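Luciferase-like enzymeAMP-CoA-ligase (Zophobas atratus, PDB 4W8O) probably activates carboxylic acids as acyl-adenylates and joins them to coenzyme A, as a luciferase-like member of the ANL family of adenylate-forming enzymes. Local coordinates at residues C396-G399 and D400-K404; K351-P354 and R355-L358; I5-G8 and K9-H12. One frame throughout, in Å; residues are numbered along the deposited sequence.

Contact 1: residues C396-G399 and D400-K404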
ATOM      1  N   CYS A 396      -8.812 -10.055 -17.256  1.00 35.24           N
ATOM      2  CA  CYS A 396      -7.560  -9.740 -16.566  1.00 34.11           C
ATOM      3  C   CYS A 396      -6.646 -10.967 -16.362  1.00 34.47           C
ATOM      4  O   CYS A 396      -5.465 -10.806 -16.058  1.00 33.84           O
ATOM      5  CB  CYS A 396      -7.845  -9.140 -15.189  1.00 33.74           C
ATOM      6  SG  CYS A 396      -8.883  -7.665 -15.194  1.00 33.09           S
ATOM      7  N   PHE A 397      -7.191 -12.176 -16.493  1.00 34.63           N
ATOM      8  CA  PHE A 397      -6.423 -13.397 -16.247  1.00 35.39           C
ATOM      9  C   PHE A 397      -6.400 -14.277 -17.492  1.00 36.98           C
ATOM     10  O   PHE A 397      -7.412 -14.398 -18.188  1.00 37.46           O
ATOM     11  CB  PHE A 397      -7.018 -14.178 -15.071  1.00 35.61           C
ATOM     12  CG  PHE A 397      -7.212 -13.346 -13.832  1.00 35.16           C
ATOM     13  CD1 PHE A 397      -6.190 -13.198 -12.910  1.00 34.65           C
ATOM     14  CD2 PHE A 397      -8.417 -12.710 -13.596  1.00 34.84           C
ATOM     15  CE1 PHE A 397      -6.368 -12.433 -11.770  1.00 35.02           C
ATOM     16  CE2 PHE A 397      -8.602 -11.938 -12.457  1.00 35.54           C
ATOM     17  CZ  PHE A 397      -7.575 -11.801 -11.539  1.00 34.68           C
ATOM     18  N   ASP A 398      -5.249 -14.894 -17.764  1.00 37.44           N
ATOM     19  CA  ASP A 398      -5.094 -15.718 -18.964  1.00 39.28           C
ATOM     20  C   ASP A 398      -5.519 -17.161 -18.677  1.00 40.54           C
ATOM     21  O   ASP A 398      -5.996 -17.464 -17.580  1.00 39.90           O
ATOM     22  CB  ASP A 398      -3.665 -15.615 -19.530  1.00 39.22           C
ATOM     23  CG  ASP A 398      -2.619 -16.356 -18.696  1.00 39.83           C
ATOM     24  OD1 ASP A 398      -2.964 -17.237 -17.869  1.00 39.55           O
ATOM     25  OD2 ASP A 398      -1.424 -16.050 -18.886  1.00 39.66           O
ATOM     26  N   GLY A 399      -5.345 -18.041 -19.657  1.00 42.52           N
ATOM     27  CA  GLY A 399      -5.802 -19.430 -19.553  1.00 43.63           C
ATOM     28  C   GLY A 399      -5.224 -20.230 -18.398  1.00 43.80           C
ATOM     29  O   GLY A 399      -5.854 -21.182 -17.930  1.00 44.94           O
ATOM     30  N   ASP A 400      -4.030 -19.857 -17.941  1.00 43.79           N
ATOM     31  CA  ASP A 400      -3.377 -20.526 -16.810  1.00 44.01           C
ATOM     32  C   ASP A 400      -3.556 -19.772 -15.484  1.00 41.24           C
ATOM     33  O   ASP A 400      -2.852 -20.051 -14.513  1.00 40.73           O
ATOM     34  CB  ASP A 400      -1.884 -20.713 -17.110  1.00 45.84           C
ATOM     35  CG  ASP A 400      -1.627 -21.675 -18.259  1.00 49.70           C
ATOM     36  OD1 ASP A 400      -2.403 -22.632 -18.440  1.00 52.17           O
ATOM     37  OD2 ASP A 400      -0.628 -21.488 -18.981  1.00 52.46           O
ATOM     38  N   GLY A 401      -4.495 -18.825 -15.440  1.00 39.74           N
ATOM     39  CA  GLY A 401      -4.781 -18.067 -14.218  1.00 37.53           C
ATOM     40  C   GLY A 401      -3.746 -17.010 -13.857  1.00 37.09           C
ATOM     41  O   GLY A 401      -3.684 -16.580 -12.705  1.00 35.86           O
ATOM     42  N   PHE A 402      -2.928 -16.591 -14.828  1.00 36.71           N
ATOM     43  CA  PHE A 402      -1.918 -15.556 -14.588  1.00 36.48           C
ATOM     44  C   PHE A 402      -2.543 -14.197 -14.827  1.00 35.92           C
ATOM     45  O   PHE A 402      -3.290 -14.029 -15.783  1.00 36.38           O
ATOM     46  CB  PHE A 402      -0.730 -15.694 -15.536  1.00 37.15           C
ATOM     47  CG  PHE A 402       0.279 -16.739 -15.131  1.00 37.40           C
ATOM     48  CD1 PHE A 402      -0.060 -18.087 -15.106  1.00 38.37           C
ATOM     49  CD2 PHE A 402       1.582 -16.372 -14.818  1.00 37.07           C
ATOM     50  CE1 PHE A 402       0.880 -19.052 -14.756  1.00 39.91           C
ATOM     51  CE2 PHE A 402       2.524 -17.328 -14.464  1.00 38.83           C
ATOM     52  CZ  PHE A 402       2.173 -18.671 -14.430  1.00 39.33           C
ATOM     53  N   LEU A 403      -2.227 -13.232 -13.966  1.00 36.21           N
ATOM     54  CA  LEU A 403      -2.654 -11.842 -14.149  1.00 36.26           C
ATOM     55  C   LEU A 403      -1.876 -11.218 -15.304  1.00 37.13           C
ATOM     56  O   LEU A 403      -0.649 -11.280 -15.338  1.00 37.57           O
ATOM     57  CB  LEU A 403      -2.421 -11.023 -12.871  1.00 35.61           C
ATOM     58  CG  LEU A 403      -2.689  -9.507 -12.923  1.00 36.07           C
ATOM     59  CD1 LEU A 403      -4.185  -9.204 -12.981  1.00 35.69           C
ATOM     60  CD2 LEU A 403      -2.052  -8.802 -11.730  1.00 35.84           C
ATOM     61  N   LYS A 404      -2.594 -10.612 -16.240  1.00 38.04           N
ATOM     62  CA  LYS A 404      -1.970  -9.850 -17.320  1.00 39.97           C
ATOM     63  C   LYS A 404      -1.645  -8.468 -16.769  1.00 38.73           C
ATOM     64  O   LYS A 404      -2.551  -7.745 -16.377  1.00 38.81           O
ATOM     65  CB  LYS A 404      -2.926  -9.739 -18.507  1.00 41.26           C
ATOM     66  CG  LYS A 404      -3.398 -11.080 -19.054  1.00 42.28           C
ATOM     67  CD  LYS A 404      -4.486 -10.871 -20.090  1.00 44.25           C
ATOM     68  CE  LYS A 404      -5.131 -12.176 -20.503  1.00 46.42           C
ATOM     69  NZ  LYS A 404      -6.438 -11.926 -21.179  1.00 48.37           N
TER

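Contact 2: residues K351-P354 and R355-L358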
ATOM      1  N   LYS A 351      14.631  -8.779  -9.309  1.00 40.24           N
ATOM      2  CA  LYS A 351      14.228 -10.155  -9.572  1.00 39.68           C
ATOM      3  C   LYS A 351      12.872 -10.430  -8.932  1.00 39.06           C
ATOM      4  O   LYS A 351      12.474  -9.733  -7.996  1.00 38.80           O
ATOM      5  CB  LYS A 351      15.273 -11.115  -9.010  1.00 41.26           C
ATOM      6  CG  LYS A 351      16.691 -10.832  -9.497  1.00 43.42           C
ATOM      7  CD  LYS A 351      17.696 -11.812  -8.923  1.00 46.93           C
ATOM      8  CE  LYS A 351      17.444 -13.226  -9.418  1.00 48.78           C
ATOM      9  NZ  LYS A 351      18.607 -14.109  -9.136  1.00 53.81           N
ATOM     10  N   VAL A 352      12.196 -11.467  -9.427  1.00 38.67           N
ATOM     11  CA  VAL A 352      10.838 -11.823  -8.991  1.00 39.13           C
ATOM     12  C   VAL A 352      10.755 -11.992  -7.476  1.00 36.95           C
ATOM     13  O   VAL A 352      11.673 -12.509  -6.852  1.00 35.04           O
ATOM     14  CB  VAL A 352      10.334 -13.110  -9.676  1.00 42.08           C
ATOM     15  CG1 VAL A 352       8.934 -13.462  -9.198  1.00 45.05           C
ATOM     16  CG2 VAL A 352      10.321 -12.940 -11.192  1.00 45.75           C
ATOM     17  N   SER A 353       9.657 -11.519  -6.892  1.00 37.55           N
ATOM     18  CA  SER A 353       9.466 -11.561  -5.445  1.00 36.73           C
ATOM     19  C   SER A 353       9.169 -12.990  -4.950  1.00 36.57           C
ATOM     20  O   SER A 353       8.791 -13.857  -5.744  1.00 34.95           O
ATOM     21  CB  SER A 353       8.347 -10.591  -5.038  1.00 36.31           C
ATOM     22  OG  SER A 353       7.233 -10.728  -5.896  1.00 36.61           O
ATOM     23  N   PRO A 354       9.343 -13.237  -3.636  1.00 36.47           N
ATOM     24  CA  PRO A 354       9.124 -14.597  -3.115  1.00 37.72           C
ATOM     25  C   PRO A 354       7.724 -15.123  -3.409  1.00 36.58           C
ATOM     26  O   PRO A 354       6.765 -14.345  -3.454  1.00 34.84           O
ATOM     27  CB  PRO A 354       9.336 -14.451  -1.599  1.00 37.80           C
ATOM     28  CG  PRO A 354      10.124 -13.205  -1.428  1.00 37.69           C
ATOM     29  CD  PRO A 354       9.778 -12.303  -2.578  1.00 36.68           C
ATOM     30  N   ARG A 355       7.637 -16.432  -3.639  1.00 37.30           N
ATOM     31  CA  ARG A 355       6.375 -17.132  -3.864  1.00 37.42           C
ATOM     32  C   ARG A 355       5.546 -16.534  -4.998  1.00 37.26           C
ATOM     33  O   ARG A 355       4.319 -16.602  -4.979  1.00 38.72           O
ATOM     34  CB  ARG A 355       5.571 -17.207  -2.554  1.00 37.18           C
ATOM     35  CG  ARG A 355       6.047 -18.329  -1.638  1.00 38.69           C
ATOM     36  CD  ARG A 355       5.223 -18.434  -0.366  1.00 38.22           C
ATOM     37  NE  ARG A 355       3.827 -18.738  -0.625  1.00 37.65           N
ATOM     38  CZ  ARG A 355       3.301 -19.957  -0.703  1.00 39.12           C
ATOM     39  NH1 ARG A 355       4.048 -21.048  -0.552  1.00 40.84           N
ATOM     40  NH2 ARG A 355       2.003 -20.082  -0.942  1.00 39.29           N
ATOM     41  N   THR A 356       6.231 -15.970  -5.994  1.00 37.41           N
ATOM     42  CA  THR A 356       5.607 -15.353  -7.153  1.00 36.29           C
ATOM     43  C   THR A 356       6.131 -16.014  -8.429  1.00 37.35           C
ATOM     44  O   THR A 356       7.321 -16.351  -8.520  1.00 37.66           O
ATOM     45  CB  THR A 356       5.924 -13.846  -7.197  1.00 35.92           C
ATOM     46  OG1 THR A 356       5.407 -13.211  -6.019  1.00 35.65           O
ATOM     47  CG2 THR A 356       5.331 -13.182  -8.434  1.00 35.43           C
ATOM     48  N   LEU A 357       5.240 -16.210  -9.405  1.00 36.95           N
ATOM     49  CA  LEU A 357       5.633 -16.651 -10.746  1.00 37.71           C
ATOM     50  C   LEU A 357       5.516 -15.485 -11.732  1.00 37.03           C
ATOM     51  O   LEU A 357       4.545 -14.726 -11.684  1.00 35.23           O
ATOM     52  CB  LEU A 357       4.745 -17.801 -11.221  1.00 38.51           C
ATOM     53  CG  LEU A 357       4.655 -19.047 -10.338  1.00 39.33           C
ATOM     54  CD1 LEU A 357       3.576 -19.971 -10.880  1.00 40.35           C
ATOM     55  CD2 LEU A 357       5.987 -19.767 -10.243  1.00 40.43           C
ATOM     56  N   LEU A 358       6.498 -15.354 -12.625  1.00 37.64           N
ATOM     57  CA  LEU A 358       6.472 -14.321 -13.669  1.00 37.66           C
ATOM     58  C   LEU A 358       6.879 -14.904 -15.016  1.00 39.26           C
ATOM     59  O   LEU A 358       7.906 -15.583 -15.126  1.00 40.51           O
ATOM     60  CB  LEU A 358       7.396 -13.156 -13.298  1.00 37.30           C
ATOM     61  CG  LEU A 358       7.317 -11.926 -14.211  1.00 37.63           C
ATOM     62  CD1 LEU A 358       7.599 -10.669 -13.414  1.00 37.07           C
ATOM     63  CD2 LEU A 358       8.265 -12.012 -15.405  1.00 39.01           C
TER

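Contact 3: residues I5-G8 and K9-H12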
ATOM      1  N   ILE A   5       9.580 -19.919 -16.833  1.00 49.83           N
ATOM      2  CA  ILE A   5       8.786 -19.122 -15.920  1.00 46.32           C
ATOM      3  C   ILE A   5       9.654 -18.820 -14.704  1.00 45.20           C
ATOM      4  O   ILE A   5      10.128 -19.739 -14.044  1.00 46.52           O
ATOM      5  CB  ILE A   5       7.528 -19.894 -15.470  1.00 45.53           C
ATOM      6  CG1 ILE A   5       6.602 -20.139 -16.667  1.00 46.14           C
ATOM      7  CG2 ILE A   5       6.804 -19.144 -14.359  1.00 43.23           C
ATOM      8  CD1 ILE A   5       5.469 -21.106 -16.387  1.00 46.20           C
ATOM      9  N   LEU A   6       9.868 -17.541 -14.417  1.00 42.65           N
ATOM     10  CA  LEU A   6      10.670 -17.140 -13.264  1.00 42.43           C
ATOM     11  C   LEU A   6       9.884 -17.391 -11.974  1.00 41.27           C
ATOM     12  O   LEU A   6       8.693 -17.084 -11.894  1.00 40.05           O
ATOM     13  CB  LEU A   6      11.039 -15.662 -13.358  1.00 42.27           C
ATOM     14  CG  LEU A   6      11.741 -15.190 -14.638  1.00 43.79           C
ATOM     15  CD1 LEU A   6      11.867 -13.674 -14.645  1.00 43.70           C
ATOM     16  CD2 LEU A   6      13.108 -15.849 -14.790  1.00 45.97           C
ATOM     17  N   LYS A   7      10.555 -17.937 -10.969  1.00 41.68           N
ATOM     18  CA  LYS A   7       9.901 -18.329  -9.738  1.00 41.79           C
ATOM     19  C   LYS A   7      10.679 -17.783  -8.565  1.00 41.54           C
ATOM     20  O   LYS A   7      11.872 -18.050  -8.434  1.00 43.01           O
ATOM     21  CB  LYS A   7       9.812 -19.857  -9.640  1.00 44.48           C
ATOM     22  CG  LYS A   7       9.098 -20.346  -8.382  1.00 45.19           C
ATOM     23  CD  LYS A   7       9.038 -21.862  -8.279  1.00 48.52           C
ATOM     24  CE  LYS A   7       8.289 -22.282  -7.017  1.00 48.97           C
ATOM     25  NZ  LYS A   7       8.651 -23.656  -6.571  1.00 52.70           N
ATOM     26  N   GLY A   8      10.002 -17.035  -7.700  1.00 39.52           N
ATOM     27  CA  GLY A   8      10.646 -16.470  -6.519  1.00 40.28           C
ATOM     28  C   GLY A   8      10.922 -17.519  -5.461  1.00 41.79           C
ATOM     29  O   GLY A   8      10.443 -18.643  -5.557  1.00 40.80           O
ATOM     30  N   LYS A   9      11.691 -17.140  -4.443  1.00 43.99           N
ATOM     31  CA  LYS A   9      12.082 -18.063  -3.387  1.00 46.56           C
ATOM     32  C   LYS A   9      10.874 -18.412  -2.536  1.00 45.14           C
ATOM     33  O   LYS A   9       9.919 -17.638  -2.455  1.00 43.17           O
ATOM     34  CB  LYS A   9      13.180 -17.450  -2.506  1.00 50.03           C
ATOM     35  CG  LYS A   9      12.667 -16.408  -1.518  1.00 50.54           C
ATOM     36  CD  LYS A   9      13.763 -15.832  -0.631  1.00 53.54           C
ATOM     37  CE  LYS A   9      13.165 -14.820   0.336  1.00 52.47           C
ATOM     38  NZ  LYS A   9      14.183 -14.037   1.083  1.00 55.22           N
ATOM     39  N   GLU A  10      10.921 -19.570  -1.890  1.00 45.92           N
ATOM     40  CA  GLU A  10       9.820 -20.003  -1.035  1.00 45.25           C
ATOM     41  C   GLU A  10       9.878 -19.342   0.337  1.00 44.28           C
ATOM     42  O   GLU A  10      10.937 -18.898   0.793  1.00 44.02           O
ATOM     43  CB  GLU A  10       9.807 -21.533  -0.884  1.00 49.07           C
ATOM     44  CG  GLU A  10       9.150 -22.269  -2.049  1.00 50.40           C
ATOM     45  CD  GLU A  10       7.647 -22.018  -2.162  1.00 49.54           C
ATOM     46  OE1 GLU A  10       7.064 -22.397  -3.197  1.00 51.68           O
ATOM     47  OE2 GLU A  10       7.038 -21.452  -1.226  1.00 49.28           O
ATOM     48  N   PHE A  11       8.708 -19.236   0.965  1.00 42.74           N
ATOM     49  CA  PHE A  11       8.613 -18.948   2.392  1.00 42.57           C
ATOM     50  C   PHE A  11       7.401 -19.682   2.932  1.00 42.21           C
ATOM     51  O   PHE A  11       6.578 -20.159   2.165  1.00 40.97           O
ATOM     52  CB  PHE A  11       8.571 -17.436   2.699  1.00 41.02           C
ATOM     53  CG  PHE A  11       7.335 -16.709   2.197  1.00 38.93           C
ATOM     54  CD1 PHE A  11       6.163 -16.691   2.939  1.00 37.47           C
ATOM     55  CD2 PHE A  11       7.377 -15.979   1.008  1.00 38.19           C
ATOM     56  CE1 PHE A  11       5.046 -15.998   2.484  1.00 36.88           C
ATOM     57  CE2 PHE A  11       6.267 -15.285   0.548  1.00 35.93           C
ATOM     58  CZ  PHE A  11       5.098 -15.289   1.290  1.00 35.36           C
ATOM     59  N   HIS A  12       7.317 -19.795   4.251  1.00 44.07           N
ATOM     60  CA  HIS A  12       6.194 -20.448   4.899  1.00 44.31           C
ATOM     61  C   HIS A  12       5.235 -19.364   5.395  1.00 41.16           C
ATOM     62  O   HIS A  12       5.577 -18.629   6.317  1.00 41.22           O
ATOM     63  CB  HIS A  12       6.682 -21.306   6.066  1.00 47.81           C
ATOM     64  CG  HIS A  12       5.571 -21.861   6.898  1.00 49.90           C
ATOM     65  ND1 HIS A  12       4.890 -23.010   6.557  1.00 51.40           N
ATOM     66  CD2 HIS A  12       4.993 -21.401   8.034  1.00 49.91           C
ATOM     67  CE1 HIS A  12       3.952 -23.245   7.457  1.00 51.55           C
ATOM     68  NE2 HIS A  12       3.991 -22.282   8.360  1.00 50.95           N
TER

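Contact 1: residues C396-G399 and D400-K404
D398 and F402 meet where the chain folds back on itself, and backbone hydrogen bonds define the hairpin. D398 N donates to F402 O at 2.9 Å, while K404 N meets C396 O almost in line with its C=O bond, at 177° at the hydrogen. These two bonds flank F397 and L403, a non-hydrogen-bonded antiparallel pair. At the tip, G401 N closes a type I turn on D398 O (2.9 Å); this same glycine has a positive phi (75°), which a residue without a side chain adopts easily, giving a type I turn with a G1 beta bulge.

The side chain of D398 adds a second set of bonds. Its CG sits between backbone N and carbonyl carbon (chi1 73°), a crowded position that swings OD1 over the turn. There OD1 accepts D400 N at 2.8 Å, an Asx turn, and F402 N at 3.1 Å; the two donors arrive from opposite faces of the carboxylate, both well out of its plane. Aspartate suits the place because its short arm can reach both amides. OD2 lies 3.4 Å from F402 CB and forms salt bridges with K359 and R378.

Apolar contacts are looser. CE1 of F397 approaches L403 CD1 at 4.1 Å, and the phenyl group also rests on M384 and M385. The extended methylenes of K404 run past C396 O, bringing CE to 3.9 Å from D398 CB, while NZ bonds to E395 O. F402 turns its ring away to K359, a cation-pi partner.

With two backbone N-H groups on one oxygen and two cationic side chains on the other, the carboxylate of D398 is probably kept ionised and unable to rotate freely, so the turn and its charge pairs fix one another.

Contact 2: residues K351-P354 and R355-L358
V352 packs across a tight turn against T356 and L358, and its two methyl groups divide the work. With CG1 anti to its own backbone N (chi1 179°), that methyl lies 3.6 Å from T356 CB, while CG2 reaches L358 CB, also at 3.6 Å. A beta-branched valine fits because one short side chain fills both directions without bending. Truncation to an alanine here would probably open a gap beside T356 and L358, since both methyls that meet them would be gone, and cost the leucine its packing on this side.

The polar contacts belong to a type II beta turn running from S353 to T356. Its closing bond, T356 N to S353 O, is weak: 3.3 Å, bent to 126° at the hydrogen. P354 suits the second position, where its ring already imposes the phi required. R355, third, takes a positive phi of 55°, unusual for a residue with a side chain. The hydroxyl of T356 sits within the turn, its OG1 3.1 Å from S353 OG and 3.1 Å from P354 O, either of which could accept its proton. S353 OG is also hydrogen-bonded to L329 O. R355 sends its guanidinium outward, to salt bridges with E10 and D382.

The turn joins two sheets, leading from strand 351-352, at the margin of the nine-stranded mixed sheet beside 328-332, into strand 357-362 of the five-stranded antiparallel sheet. Helix 199-211 lies against it through T208 and Y211, which touch S353 and P354, while L358 packs on L6 of strand 6-7 and on L377 and V379 of strand 367-380.

Contact 3: residues I5-G8 and K9-H12
Between K7 and E10 the backbone passes from a beta-strand conformation into a stretched path close to polyproline II, with psi 170° at G8 and 155° at K9, and makes no turn on itself. Such a path has about three residues per turn, which helps to place residues i and i+3 on a common side. K7 and E10 use that spacing. K7 is extended throughout, and E10 bends at chi2 (-67°), which brings its carboxylate back along the chain. NZ of K7 and OE1 of E10 come to 3.9 Å, a long salt bridge at the surface; CE of the lysine lies 4.0 Å from the same OE1. At this separation the attraction is probably modest. Lysine and glutamate suit it because their long arms can span three residues of extended chain.

The stretch begins as strand 6-7, an outermost strand of the five-stranded antiparallel sheet, paired with strand 357-362, and then leaves the sheet toward helix 20-30. Backbone bonds between G8 and T356 and between K9 and R355 continue the pairing past the end of the strand.

Beyond the strand the side chains of K9, E10 and F11 find different partners in the protein. G8, lacking a side chain, is partly exposed between the two lysines. K9 runs extended at roughly a right angle to K7, passes P354 and H334, and ends with NZ hydrogen-bonded to Y211 O. The glutamate is held mainly through OE2, which forms its salt bridge with NH1 of R355, a stronger tie than the long one to K7. F11 stacks its ring on Y211 and receives the same arginine as a cation-pi partner, with Q204 and T208 of helix 199-211 beside it.

How the contacts relate
All three contacts reach the five-stranded antiparallel sheet. Contacts 2 and 3 lie side by side, with centres about 5 Å apart: a probable hydrogen bond from L6 N to L358 O (2.9 Å) pairs strands 6-7 and 357-362 antiparallel, and another from R355 N to K9 O (2.8 Å) carries the pairing into the loops. Contact 1 lies about 16 Å from contact 2, centre to centre, and meets it where F402 CE2 packs on L357 CB at 4.0 Å; from contact 3 it is about 18 Å away without touching it. Two links lead toward the polyether-binding pocket: S353 of contact 2 bonds L329, and L403 of contact 1 packs on E326, both residues lining that pocket.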